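Local coordinates for pheromone cOB1/lipoprotein, YaeC family (Enterococcus faecalis, PDB 4EF1) that probably binds methionine as the substrate-binding lipoprotein of an ABC-type uptake system, and is also the precursor of the sex pheromone cOB1, at residues 58-63 and 111-116; 39-44 and 174-179; 82-87 and 201-206; 184-189 and 238-243. One frame throughout, in Å; residues are numbered along the deposited sequence. Where two conformers were deposited one is given.

Contact 1. Residues 58-63 and 111-116. With MSE (selenomethionine), chain C.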
loop_
_atom_site.group_PDB
_atom_site.type_symbol
_atom_site.label_atom_id
_atom_site.label_comp_id
_atom_site.label_asym_id
_atom_site.label_seq_id
_atom_site.Cartn_x
_atom_site.Cartn_y
_atom_site.Cartn_z
ATOM N N PHE A 58 -3.070 5.715 4.497
ATOM C CA PHE A 58 -1.800 5.039 4.195
ATOM C C PHE A 58 -1.914 3.515 4.019
ATOM O O PHE A 58 -1.022 2.915 3.429
ATOM C CB PHE A 58 -0.749 5.357 5.299
ATOM C CG PHE A 58 -0.838 4.446 6.483
ATOM C CD1 PHE A 58 -1.822 4.630 7.438
ATOM C CD2 PHE A 58 0.068 3.421 6.649
ATOM C CE1 PHE A 58 -1.909 3.791 8.517
ATOM C CE2 PHE A 58 -0.022 2.564 7.732
ATOM C CZ PHE A 58 -1.005 2.754 8.666
ATOM N N GLN A 59 -2.946 2.884 4.572
ATOM C CA GLN A 59 -3.021 1.405 4.641
ATOM C C GLN A 59 -4.176 0.802 3.876
ATOM O O GLN A 59 -5.212 1.453 3.704
ATOM C CB GLN A 59 -3.157 0.963 6.100
ATOM C CG GLN A 59 -4.457 1.319 6.800
ATOM C CD GLN A 59 -4.416 1.242 8.323
ATOM O OE1 GLN A 59 -3.866 0.296 8.900
ATOM N NE2 GLN A 59 -5.013 2.259 8.989
ATOM N N HIS A 60 -4.008 -0.471 3.496
ATOM C CA HIS A 60 -5.055 -1.290 2.915
ATOM C C HIS A 60 -5.739 -2.115 3.995
ATOM O O HIS A 60 -5.250 -2.169 5.109
ATOM C CB HIS A 60 -4.533 -2.146 1.741
ATOM C CG HIS A 60 -3.296 -2.990 2.037
ATOM N ND1 HIS A 60 -3.278 -3.960 2.985
ATOM C CD2 HIS A 60 -2.087 -3.084 1.364
ATOM C CE1 HIS A 60 -2.071 -4.585 2.981
ATOM N NE2 HIS A 60 -1.340 -4.059 1.990
ATOM N N VAL A 61 -6.889 -2.712 3.681
ATOM C CA VAL A 61 -7.729 -3.431 4.657
ATOM C C VAL A 61 -7.058 -4.637 5.329
ATOM O O VAL A 61 -7.156 -4.795 6.529
ATOM C CB VAL A 61 -9.133 -3.819 4.093
ATOM C CG1 VAL A 61 -9.923 -4.695 5.080
ATOM C CG2 VAL A 61 -9.946 -2.550 3.769
ATOM N N PRO A 62 -6.351 -5.481 4.557
ATOM C CA PRO A 62 -5.665 -6.574 5.262
ATOM C C PRO A 62 -4.627 -6.087 6.311
ATOM O O PRO A 62 -4.538 -6.647 7.409
ATOM C CB PRO A 62 -5.040 -7.379 4.112
ATOM C CG PRO A 62 -5.907 -7.103 2.932
ATOM C CD PRO A 62 -6.323 -5.656 3.091
ATOM N N PHE A 63 -3.899 -5.008 6.002
ATOM C CA PHE A 63 -2.958 -4.446 6.938
ATOM C C PHE A 63 -3.733 -3.876 8.151
ATOM O O PHE A 63 -3.363 -4.101 9.285
ATOM C CB PHE A 63 -2.129 -3.337 6.288
ATOM C CG PHE A 63 -1.087 -2.754 7.205
ATOM C CD1 PHE A 63 -1.416 -1.748 8.076
ATOM C CD2 PHE A 63 0.222 -3.213 7.171
ATOM C CE1 PHE A 63 -0.466 -1.211 8.944
ATOM C CE2 PHE A 63 1.182 -2.685 8.023
ATOM C CZ PHE A 63 0.844 -1.671 8.911
ATOM N N VAL A 111 3.226 -9.021 7.071
ATOM C CA VAL A 111 2.672 -10.311 6.654
ATOM C C VAL A 111 1.494 -10.185 5.702
ATOM O O VAL A 111 1.290 -11.043 4.815
ATOM C CB VAL A 111 2.316 -11.227 7.885
ATOM C CG1 VAL A 111 3.514 -11.444 8.815
ATOM C CG2 VAL A 111 1.204 -10.647 8.673
ATOM N N SER A 112 0.724 -9.105 5.841
ATOM C CA SER A 112 -0.413 -8.911 4.964
ATOM C C SER A 112 -0.042 -8.633 3.484
ATOM O O SER A 112 -0.914 -8.729 2.633
ATOM C CB SER A 112 -1.398 -7.884 5.514
ATOM O OG SER A 112 -0.879 -6.582 5.543
ATOM N N ASP A 113 1.215 -8.284 3.180
ATOM C CA ASP A 113 1.680 -8.124 1.784
ATOM C C ASP A 113 2.275 -9.423 1.225
ATOM O O ASP A 113 2.590 -9.488 0.047
ATOM C CB ASP A 113 2.741 -7.017 1.657
ATOM C CG ASP A 113 2.161 -5.607 1.693
ATOM O OD1 ASP A 113 0.998 -5.410 1.273
ATOM O OD2 ASP A 113 2.896 -4.679 2.095
ATOM N N TRP A 114 2.454 -10.429 2.063
ATOM C CA TRP A 114 3.059 -11.704 1.606
ATOM C C TRP A 114 2.297 -12.381 0.508
ATOM O O TRP A 114 2.919 -12.843 -0.428
ATOM C CB TRP A 114 3.313 -12.685 2.752
ATOM C CG TRP A 114 4.332 -12.195 3.759
ATOM C CD1 TRP A 114 5.099 -11.035 3.717
ATOM C CD2 TRP A 114 4.779 -12.890 4.955
ATOM N NE1 TRP A 114 5.947 -10.966 4.777
ATOM C CE2 TRP A 114 5.796 -12.035 5.569
ATOM C CE3 TRP A 114 4.436 -14.079 5.572
ATOM C CZ2 TRP A 114 6.441 -12.393 6.731
ATOM C CZ3 TRP A 114 5.062 -14.415 6.752
ATOM C CH2 TRP A 114 6.035 -13.587 7.332
ATOM N N PRO A 115 0.949 -12.429 0.604
ATOM C CA PRO A 115 0.180 -13.005 -0.485
ATOM C C PRO A 115 0.371 -12.358 -1.868
ATOM O O PRO A 115 0.117 -13.015 -2.889
ATOM C CB PRO A 115 -1.268 -12.831 -0.021
ATOM C CG PRO A 115 -1.202 -12.842 1.479
ATOM C CD PRO A 115 0.066 -12.062 1.741
ATOM N N ARG A 116 0.760 -11.100 -1.876
ATOM C CA ARG A 116 0.955 -10.330 -3.090
ATOM C C ARG A 116 2.194 -10.789 -3.882
ATOM O O ARG A 116 2.126 -10.913 -5.088
ATOM C CB ARG A 116 1.046 -8.853 -2.746
ATOM C CG ARG A 116 -0.128 -8.305 -1.924
ATOM C CD ARG A 116 -0.035 -6.848 -1.570
ATOM N NE ARG A 116 -0.411 -5.922 -2.646
ATOM C CZ ARG A 116 -0.340 -4.602 -2.540
ATOM N NH1 ARG A 116 0.007 -4.032 -1.380
ATOM N NH2 ARG A 116 -0.702 -3.845 -3.557
HETATM N N MSE C 301 0.540 2.126 0.149
HETATM C CA MSE C 301 0.808 0.682 0.533
HETATM C C MSE C 301 0.313 -0.315 -0.518
HETATM O O MSE C 301 -0.803 -0.158 -1.037
HETATM O OXT MSE C 301 0.996 -1.336 -0.799
HETATM C CB MSE C 301 0.238 0.341 1.910
HETATM C CG MSE C 301 0.610 -1.045 2.450
HETATM SE SE MSE C 301 -0.393 -1.449 4.041
HETATM C CE MSE C 301 0.420 -0.141 5.303
#
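The selenium side of the selenomethionine pocket is closed where the N-terminus of one helix faces the turn leading into another, and a histidine-carboxylate pair joins the two. His60 stands at the N-cap of helix 61-71: its CG lies between the backbone N and the carbonyl carbon (chi1 52°), which folds the imidazole back so that ND1 accepts a capping bond from Phe63 N at 3.3 Å. The other nitrogen, His60 NE2, donates to Asp113 OD1 at 2.8 Å, nearly in the ring plane but from above the carboxylate plane. Asp113 OD1 is gripped a second time by Arg116 NH1 (3.1 Å, a salt bridge), and the same NH1 reaches ligand OXT at 2.9 Å. With the imidazole pinned at both nitrogens, one face is held under ligand SE, while ligand CE sits 3.4 Å above the plane of the Phe63 ring, over its centre. Ser112 fills the seam, its OG 3.3 Å from Phe63 CA. Asp113 OD2 is hydrogen-bonded to Asn176 ND2, and Arg116 NE forms a salt bridge with Glu195. The contact thus sets the junction of strand 55-60 and helix 61-71 against the start of helix 114-123, with Tyr201 edge-to-face on His60.

Contact 2. Residues 39-44 and 174-179. With MSE (selenomethionine), chain C.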
loop_
_atom_site.group_PDB
_atom_site.type_symbol
_atom_site.label_atom_id
_atom_site.label_comp_id
_atom_site.label_asym_id
_atom_site.label_seq_id
_atom_site.Cartn_x
_atom_site.Cartn_y
_atom_site.Cartn_z
ATOM N N THR A 39 6.638 8.451 7.660
ATOM C CA THR A 39 7.538 7.668 6.812
ATOM C C THR A 39 7.450 6.152 7.061
ATOM O O THR A 39 8.160 5.403 6.412
ATOM C CB THR A 39 8.990 8.146 7.066
ATOM O OG1 THR A 39 9.337 7.933 8.437
ATOM C CG2 THR A 39 9.130 9.644 6.764
ATOM N N ASP A 40 6.541 5.730 7.956
ATOM C CA ASP A 40 6.426 4.309 8.307
ATOM C C ASP A 40 4.981 3.854 8.332
ATOM O O ASP A 40 4.069 4.605 7.961
ATOM C CB ASP A 40 7.065 4.088 9.680
ATOM C CG ASP A 40 6.209 4.637 10.781
ATOM O OD1 ASP A 40 5.749 5.786 10.644
ATOM O OD2 ASP A 40 5.929 3.898 11.713
ATOM N N TYR A 41 4.757 2.598 8.755
ATOM C CA TYR A 41 3.427 2.025 8.761
ATOM C C TYR A 41 2.875 1.751 10.168
ATOM O O TYR A 41 1.791 1.207 10.292
ATOM C CB TYR A 41 3.375 0.713 7.920
ATOM C CG TYR A 41 3.525 0.766 6.401
ATOM C CD1 TYR A 41 3.469 1.960 5.689
ATOM C CD2 TYR A 41 3.700 -0.430 5.667
ATOM C CE1 TYR A 41 3.591 1.976 4.312
ATOM C CE2 TYR A 41 3.810 -0.401 4.300
ATOM C CZ TYR A 41 3.767 0.798 3.630
ATOM O OH TYR A 41 3.869 0.837 2.258
ATOM N N VAL A 42 3.580 2.198 11.208
ATOM C CA VAL A 42 3.190 2.026 12.584
ATOM C C VAL A 42 2.668 3.349 13.149
ATOM O O VAL A 42 1.543 3.408 13.620
ATOM C CB VAL A 42 4.375 1.471 13.418
ATOM C CG1 VAL A 42 4.056 1.454 14.900
ATOM C CG2 VAL A 42 4.758 0.054 12.916
ATOM N N LEU A 43 3.471 4.405 13.052
ATOM C CA LEU A 43 3.159 5.694 13.669
ATOM C C LEU A 43 1.827 6.349 13.258
ATOM O O LEU A 43 1.180 6.938 14.123
ATOM C CB LEU A 43 4.322 6.689 13.553
ATOM C CG LEU A 43 5.584 6.381 14.416
ATOM C CD1 LEU A 43 6.623 7.483 14.190
ATOM C CD2 LEU A 43 5.312 6.263 15.926
ATOM N N PRO A 44 1.412 6.230 11.994
ATOM C CA PRO A 44 0.078 6.767 11.612
ATOM C C PRO A 44 -1.102 6.146 12.356
ATOM O O PRO A 44 -2.104 6.843 12.622
ATOM C CB PRO A 44 -0.026 6.497 10.118
ATOM C CG PRO A 44 1.324 6.082 9.670
ATOM C CD PRO A 44 2.119 5.636 10.830
ATOM N N LEU A 174 10.425 -6.851 -3.262
ATOM C CA LEU A 174 9.033 -6.291 -3.295
ATOM C C LEU A 174 9.017 -4.919 -2.585
ATOM O O LEU A 174 9.378 -4.841 -1.424
ATOM C CB LEU A 174 8.047 -7.228 -2.590
ATOM C CG LEU A 174 6.534 -7.009 -2.833
ATOM C CD1 LEU A 174 6.094 -7.536 -4.221
ATOM C CD2 LEU A 174 5.746 -7.663 -1.714
ATOM N N ILE A 175 8.638 -3.857 -3.286
ATOM C CA ILE A 175 8.637 -2.508 -2.745
ATOM C C ILE A 175 7.201 -1.974 -2.839
ATOM O O ILE A 175 6.653 -1.936 -3.931
ATOM C CB ILE A 175 9.565 -1.551 -3.530
ATOM C CG1 ILE A 175 11.007 -2.120 -3.636
ATOM C CG2 ILE A 175 9.507 -0.186 -2.887
ATOM C CD1 ILE A 175 11.940 -1.268 -4.463
ATOM N N ASN A 176 6.588 -1.567 -1.715
ATOM C CA ASN A 176 5.248 -0.968 -1.785
ATOM C C ASN A 176 5.366 0.294 -2.662
ATOM O O ASN A 176 6.335 1.050 -2.572
ATOM C CB ASN A 176 4.677 -0.591 -0.397
ATOM C CG ASN A 176 4.539 -1.769 0.537
ATOM O OD1 ASN A 176 5.484 -2.092 1.273
ATOM N ND2 ASN A 176 3.349 -2.367 0.584
ATOM N N SER A 177 4.387 0.516 -3.517
ATOM C CA SER A 177 4.458 1.603 -4.521
ATOM C C SER A 177 4.619 2.994 -3.957
ATOM O O SER A 177 5.262 3.817 -4.595
ATOM C CB SER A 177 3.277 1.551 -5.467
ATOM O OG SER A 177 3.267 0.329 -6.162
ATOM N N ASN A 178 4.070 3.247 -2.767
ATOM C CA ASN A 178 4.226 4.559 -2.124
ATOM C C ASN A 178 5.701 4.892 -1.943
ATOM O O ASN A 178 6.157 5.984 -2.295
ATOM C CB ASN A 178 3.410 4.675 -0.812
ATOM C CG ASN A 178 3.974 3.890 0.331
ATOM O OD1 ASN A 178 3.784 2.684 0.411
ATOM N ND2 ASN A 178 4.702 4.583 1.234
ATOM N N PHE A 179 6.464 3.904 -1.493
ATOM C CA PHE A 179 7.910 4.075 -1.325
ATOM C C PHE A 179 8.648 4.104 -2.680
ATOM O O PHE A 179 9.561 4.927 -2.884
ATOM C CB PHE A 179 8.486 2.989 -0.411
ATOM C CG PHE A 179 7.953 3.008 0.979
ATOM C CD1 PHE A 179 8.065 4.136 1.763
ATOM C CD2 PHE A 179 7.368 1.872 1.532
ATOM C CE1 PHE A 179 7.567 4.139 3.064
ATOM C CE2 PHE A 179 6.884 1.878 2.816
ATOM C CZ PHE A 179 6.986 3.001 3.584
HETATM N N MSE C 301 0.540 2.126 0.149
HETATM C CA MSE C 301 0.808 0.682 0.533
HETATM C C MSE C 301 0.313 -0.315 -0.518
HETATM O O MSE C 301 -0.803 -0.158 -1.037
HETATM O OXT MSE C 301 0.996 -1.336 -0.799
HETATM C CB MSE C 301 0.238 0.341 1.910
HETATM C CG MSE C 301 0.610 -1.045 2.450
HETATM SE SE MSE C 301 -0.393 -1.449 4.041
HETATM C CE MSE C 301 0.420 -0.141 5.303
#
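Around the tip of Tyr41 the packing is close. Its CG lies anti to the carbonyl carbon (chi1 -69°), and the ring reaches tip to tip toward Asn178, whose OD1 accepts from Tyr41 OH at 2.6 Å on an in-plane lone pair. Asn178 OD1 also takes a weak bond from the amino N of the bound selenomethionine. One face of the Tyr41 ring lies under ligand CE, 3.3 Å above the plane, while Asn176 CB comes within 3.1 Å of Tyr41 OH. Asn176 ND2, shared with Asp113, donates almost straight to ligand OXT (2.9 Å, 165°). The Phe179 ring is near parallel to that of Tyr41 but slid aside, so they barely overlap, touching through Phe179 CE2 and Tyr41 CZ at 3.4 Å. Beyond it the contact loosens: exposed Thr39 offers only its carbonyl O to the edge of Phe179, at 3.6 Å from CE1. The loop before helix 43-50 thereby meets the turn between strand 172-175 and helix 177-182, with helix 161-166 alongside Phe179.

Contact 3. Residues 82-87 and 201-206. With MSE (selenomethionine), chain C.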
loop_
_atom_site.group_PDB
_atom_site.type_symbol
_atom_site.label_atom_id
_atom_site.label_comp_id
_atom_site.label_asym_id
_atom_site.label_seq_id
_atom_site.Cartn_x
_atom_site.Cartn_y
_atom_site.Cartn_z
ATOM N N HIS A 82 -7.889 4.291 -3.271
ATOM C CA HIS A 82 -7.035 3.893 -4.401
ATOM C C HIS A 82 -6.260 2.621 -4.186
ATOM O O HIS A 82 -6.028 2.233 -3.069
ATOM C CB HIS A 82 -6.046 5.008 -4.728
ATOM C CG HIS A 82 -4.860 5.093 -3.784
ATOM N ND1 HIS A 82 -4.831 5.920 -2.732
ATOM C CD2 HIS A 82 -3.626 4.464 -3.820
ATOM C CE1 HIS A 82 -3.668 5.837 -2.129
ATOM N NE2 HIS A 82 -2.921 4.918 -2.781
ATOM N N LEU A 83 -5.776 2.043 -5.296
ATOM C CA LEU A 83 -4.943 0.821 -5.337
ATOM C C LEU A 83 -3.521 1.187 -5.781
ATOM O O LEU A 83 -3.302 2.145 -6.589
ATOM C CB LEU A 83 -5.489 -0.163 -6.390
ATOM C CG LEU A 83 -6.978 -0.453 -6.495
ATOM C CD1 LEU A 83 -7.304 -1.493 -7.568
ATOM C CD2 LEU A 83 -7.508 -0.886 -5.133
ATOM N N GLU A 84 -2.556 0.412 -5.282
ATOM C CA GLU A 84 -1.148 0.532 -5.670
ATOM C C GLU A 84 -0.616 -0.874 -6.045
ATOM O O GLU A 84 -0.011 -1.549 -5.189
ATOM C CB GLU A 84 -0.334 1.037 -4.477
ATOM C CG GLU A 84 -0.646 2.432 -4.074
ATOM C CD GLU A 84 0.216 2.920 -2.917
ATOM O OE1 GLU A 84 1.259 2.276 -2.512
ATOM O OE2 GLU A 84 -0.191 3.977 -2.416
ATOM N N PRO A 85 -0.853 -1.308 -7.297
ATOM C CA PRO A 85 -0.339 -2.602 -7.761
ATOM C C PRO A 85 1.141 -2.674 -7.438
ATOM O O PRO A 85 1.916 -1.787 -7.845
ATOM C CB PRO A 85 -0.603 -2.566 -9.277
ATOM C CG PRO A 85 -1.725 -1.604 -9.433
ATOM C CD PRO A 85 -1.480 -0.560 -8.393
ATOM N N VAL A 86 1.505 -3.665 -6.634
ATOM C CA VAL A 86 2.845 -3.774 -6.087
ATOM C C VAL A 86 3.785 -4.509 -7.070
ATOM O O VAL A 86 3.404 -5.451 -7.787
ATOM C CB VAL A 86 2.799 -4.487 -4.714
ATOM C CG1 VAL A 86 2.461 -5.969 -4.896
ATOM C CG2 VAL A 86 4.091 -4.276 -3.928
ATOM N N GLY A 87 5.018 -4.037 -7.118
ATOM C CA GLY A 87 6.035 -4.639 -7.963
ATOM C C GLY A 87 7.217 -5.279 -7.264
ATOM O O GLY A 87 7.545 -4.948 -6.109
ATOM N N TYR A 201 -6.358 -4.806 -1.971
ATOM C CA TYR A 201 -5.348 -3.944 -1.374
ATOM C C TYR A 201 -5.594 -2.446 -1.602
ATOM O O TYR A 201 -4.661 -1.676 -1.604
ATOM C CB TYR A 201 -3.939 -4.363 -1.859
ATOM C CG TYR A 201 -3.706 -5.789 -1.483
ATOM C CD1 TYR A 201 -3.477 -6.146 -0.155
ATOM C CD2 TYR A 201 -3.873 -6.831 -2.441
ATOM C CE1 TYR A 201 -3.379 -7.487 0.209
ATOM C CE2 TYR A 201 -3.724 -8.144 -2.085
ATOM C CZ TYR A 201 -3.473 -8.469 -0.768
ATOM O OH TYR A 201 -3.365 -9.760 -0.435
ATOM N N ALA A 202 -6.848 -2.045 -1.707
ATOM C CA ALA A 202 -7.202 -0.608 -1.810
ATOM C C ALA A 202 -6.776 0.088 -0.503
ATOM O O ALA A 202 -6.940 -0.456 0.591
ATOM C CB ALA A 202 -8.721 -0.415 -2.072
ATOM N N ASN A 203 -6.180 1.248 -0.645
ATOM C CA ASN A 203 -5.773 2.066 0.481
ATOM C C ASN A 203 -6.985 2.864 0.963
ATOM O O ASN A 203 -7.713 3.442 0.146
ATOM C CB ASN A 203 -4.632 2.996 0.106
ATOM C CG ASN A 203 -3.287 2.286 0.042
ATOM O OD1 ASN A 203 -2.233 2.874 0.331
ATOM N ND2 ASN A 203 -3.319 0.997 -0.340
ATOM N N ILE A 204 -7.139 2.957 2.287
ATOM C CA ILE A 204 -8.342 3.513 2.886
ATOM C C ILE A 204 -8.111 4.760 3.743
ATOM O O ILE A 204 -6.978 5.094 4.142
ATOM C CB ILE A 204 -9.071 2.475 3.804
ATOM C CG1 ILE A 204 -8.244 2.125 5.062
ATOM C CG2 ILE A 204 -9.488 1.227 3.059
ATOM C CD1 ILE A 204 -8.941 1.147 5.981
ATOM N N ILE A 205 -9.226 5.416 4.049
ATOM C CA ILE A 205 -9.253 6.436 5.097
ATOM C C ILE A 205 -9.707 5.672 6.323
ATOM O O ILE A 205 -10.737 5.048 6.284
ATOM C CB ILE A 205 -10.238 7.564 4.832
ATOM C CG1 ILE A 205 -9.864 8.311 3.550
ATOM C CG2 ILE A 205 -10.299 8.525 6.023
ATOM C CD1 ILE A 205 -8.518 9.000 3.613
ATOM N N ALA A 206 -8.957 5.777 7.415
ATOM C CA ALA A 206 -9.330 5.112 8.682
ATOM C C ALA A 206 -9.533 6.195 9.743
ATOM O O ALA A 206 -8.820 7.150 9.757
ATOM C CB ALA A 206 -8.241 4.135 9.102
HETATM N N MSE C 301 0.540 2.126 0.149
HETATM C CA MSE C 301 0.808 0.682 0.533
HETATM C C MSE C 301 0.313 -0.315 -0.518
HETATM O O MSE C 301 -0.803 -0.158 -1.037
HETATM O OXT MSE C 301 0.996 -1.336 -0.799
HETATM C CB MSE C 301 0.238 0.341 1.910
HETATM C CG MSE C 301 0.610 -1.045 2.450
HETATM SE SE MSE C 301 -0.393 -1.449 4.041
HETATM C CE MSE C 301 0.420 -0.141 5.303
HETATM O O HOH W 1 -2.349 -1.227 -2.873
#
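Two side chains two residues apart, His82 and Glu84, are tied by a histidine-carboxylate bond beside the amino group of the bound selenomethionine. His82 NE2 donates to Glu84 OE2 at 2.9 Å, in the imidazole plane and on the anti lone pair of the acid, which makes His82 a second-shell residue behind Glu84. Glu84 is extended beyond CG, which carries OE1 to 2.8 Å from ligand N. Asn203 comes from the neighbouring strand with its amide bridging the amino and carboxylate groups of the ligand: OD1 accepts from ligand N, and ND2 donates to ligand O at 2.9 Å (160°). The backbone sets these groups in place, since His82 and Asn203 form an antiparallel hydrogen-bonded pair in which Asn203 N meets His82 O at 2.6 Å, nearly along the C=O axis. On the face they share, Asn203 CB makes a CH-pi contact over the His82 ring. Leu83 CD2 presses on Ala202 CB at 3.3 Å, a tight fit. A water accepts from Glu84 N and is hydrogen-bonded to ligand O (2.6 Å) and Tyr201 O. His82 ND1 is hydrogen-bonded to Tyr57, and Asn203 OD1 also bonds His15, itself a pocket residue. The acid, the amide oxygen and the imidazole hydrogen bond together are consistent with an ionised Glu84 facing a protonated ligand amine, and with recognition of the free amino acid backbone.

Contact 4. Residues 184-189 and 238-243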
loop_
_atom_site.group_PDB
_atom_site.type_symbol
_atom_site.label_atom_id
_atom_site.label_comp_id
_atom_site.label_asym_id
_atom_site.label_seq_id
_atom_site.Cartn_x
_atom_site.Cartn_y
_atom_site.Cartn_z
ATOM N N GLY A 184 11.417 7.652 -7.097
ATOM C CA GLY A 184 11.543 7.835 -8.535
ATOM C C GLY A 184 11.389 6.599 -9.388
ATOM O O GLY A 184 11.740 6.636 -10.556
ATOM N N LEU A 185 10.876 5.511 -8.816
ATOM C CA LEU A 185 10.592 4.324 -9.583
ATOM C C LEU A 185 9.157 4.425 -10.135
ATOM O O LEU A 185 8.253 4.933 -9.469
ATOM C CB LEU A 185 10.729 3.066 -8.727
ATOM C CG LEU A 185 12.136 2.727 -8.213
ATOM C CD1 LEU A 185 12.091 1.568 -7.216
ATOM C CD2 LEU A 185 13.134 2.447 -9.329
ATOM N N ASN A 186 8.968 3.961 -11.361
ATOM C CA ASN A 186 7.623 3.864 -11.967
ATOM C C ASN A 186 7.275 2.386 -12.008
ATOM O O ASN A 186 7.850 1.670 -12.818
ATOM C CB ASN A 186 7.632 4.430 -13.369
ATOM C CG ASN A 186 6.275 4.349 -14.048
ATOM O OD1 ASN A 186 5.272 3.785 -13.535
ATOM N ND2 ASN A 186 6.233 4.927 -15.218
ATOM N N PRO A 187 6.342 1.933 -11.145
ATOM C CA PRO A 187 5.929 0.523 -11.110
ATOM C C PRO A 187 5.554 -0.087 -12.455
ATOM O O PRO A 187 5.950 -1.231 -12.722
ATOM C CB PRO A 187 4.739 0.534 -10.161
ATOM C CG PRO A 187 5.052 1.643 -9.216
ATOM C CD PRO A 187 5.660 2.705 -10.081
ATOM N N LYS A 188 4.874 0.676 -13.324
ATOM C CA LYS A 188 4.423 0.129 -14.600
ATOM C C LYS A 188 5.499 0.006 -15.674
ATOM O O LYS A 188 5.231 -0.573 -16.713
ATOM C CB LYS A 188 3.228 0.936 -15.128
ATOM C CG LYS A 188 1.981 0.742 -14.290
ATOM C CD LYS A 188 0.796 1.527 -14.776
ATOM C CE LYS A 188 0.113 0.902 -15.986
ATOM N NZ LYS A 188 -0.535 1.984 -16.769
ATOM N N LYS A 189 6.688 0.551 -15.419
ATOM C CA LYS A 189 7.795 0.509 -16.342
ATOM C C LYS A 189 9.040 -0.148 -15.745
ATOM O O LYS A 189 9.664 -0.963 -16.407
ATOM C CB LYS A 189 8.060 1.965 -16.835
ATOM N N ASN A 238 0.658 8.340 -13.869
ATOM C CA ASN A 238 0.523 7.544 -15.081
ATOM C C ASN A 238 0.038 6.131 -14.895
ATOM O O ASN A 238 0.603 5.203 -15.459
ATOM C CB ASN A 238 1.828 7.624 -15.900
ATOM C CG ASN A 238 2.007 9.002 -16.523
ATOM O OD1 ASN A 238 2.927 9.743 -16.171
ATOM N ND2 ASN A 238 1.070 9.385 -17.407
ATOM N N GLY A 239 -1.012 5.969 -14.093
ATOM C CA GLY A 239 -1.595 4.669 -13.860
ATOM C C GLY A 239 -1.010 3.805 -12.781
ATOM O O GLY A 239 -1.577 2.775 -12.491
ATOM N N ALA A 240 0.114 4.179 -12.167
ATOM C CA ALA A 240 0.664 3.395 -11.059
ATOM C C ALA A 240 -0.216 3.470 -9.804
ATOM O O ALA A 240 -0.233 2.544 -8.981
ATOM C CB ALA A 240 2.095 3.827 -10.762
ATOM N N ILE A 241 -0.962 4.576 -9.676
ATOM C CA ILE A 241 -1.899 4.788 -8.557
ATOM C C ILE A 241 -3.289 4.741 -9.199
ATOM O O ILE A 241 -3.588 5.518 -10.097
ATOM C CB ILE A 241 -1.634 6.129 -7.825
ATOM C CG1 ILE A 241 -0.130 6.278 -7.418
ATOM C CG2 ILE A 241 -2.561 6.270 -6.608
ATOM C CD1 ILE A 241 0.464 5.224 -6.496
ATOM N N VAL A 242 -4.129 3.815 -8.745
ATOM C CA VAL A 242 -5.390 3.506 -9.467
ATOM C C VAL A 242 -6.566 3.878 -8.551
ATOM O O VAL A 242 -6.812 3.192 -7.540
ATOM C CB VAL A 242 -5.499 1.999 -9.833
ATOM C CG1 VAL A 242 -6.840 1.707 -10.508
ATOM C CG2 VAL A 242 -4.301 1.511 -10.667
ATOM N N PRO A 243 -7.251 4.976 -8.863
ATOM C CA PRO A 243 -8.407 5.373 -8.050
ATOM C C PRO A 243 -9.486 4.298 -8.064
ATOM O O PRO A 243 -9.688 3.627 -9.115
ATOM C CB PRO A 243 -8.902 6.649 -8.747
ATOM C CG PRO A 243 -7.731 7.162 -9.510
ATOM C CD PRO A 243 -7.010 5.931 -9.970
#
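A capped helix start packs against a glycine-containing turn: Asn186 is the N-cap of the short helix 187-190, and the turn at 238-241 leads into edge strand 242-243. Pro187 and Ala240 point toward each other, and the apolar core of the contact is the CD and CG side of the Pro187 ring against the Ala240 methyl, Pro187 CD lying 3.8 Å from Ala240 CB. Lys188 also starts toward the turn, CG anti to the carbonyl carbon, and then bends at chi3 (78°), so its aliphatic part lies alongside the backbone of the turn. Lys188 CD rests 3.5 Å from Gly239 O, and the ammonium end continues toward the preceding residue, with Lys188 NZ 3.7 Å from Asn238 O. No hydrogen bond links the two segments; they meet by van der Waals packing. Gly239, at a positive phi of 86°, has no side chain, and Lys188 NZ lies 4.1 Å from Gly239 CA. Behind the proline, helix 177-182 ends in a Schellman motif with Gly184 as its C-prime residue, and Pro187 leans on Ser177 and Val181 of that helix. The contact therefore joins the segment after helix 177-182 to the approach to strand 242-243, whose Val242 pairs through the backbone with Leu83 of strand 75-83. Asn186 chi1 of 180° brings its amide round to cap the helix, and Asn186 OD1 accepts from Lys188 N at 3.1 Å, with the donor above the carbonyl plane.

Contacts 1, 2 and 3 surround one selenomethionine, their centres 9 to 11 Å apart, whereas contact 4 lies 12 Å from contact 3 and 18 Å from contact 1 and does not touch the ligand. Contacts 1, 3 and 4 reach the six-stranded mixed sheet, where 55-60 neighbours 203-208 and 75-83 neighbours 242-243; strands 87-89 and 172-175 of the second sheet join contacts 2 and 3. Along the chain contact 1 falls between the segments of contact 2, contact 3 crosses contacts 1, 2 and 4, and contact 4 opens after contact 2 closes. Both sheets thus contribute to the pocket, as in periplasmic binding proteins, where the ligand lies between two lobes.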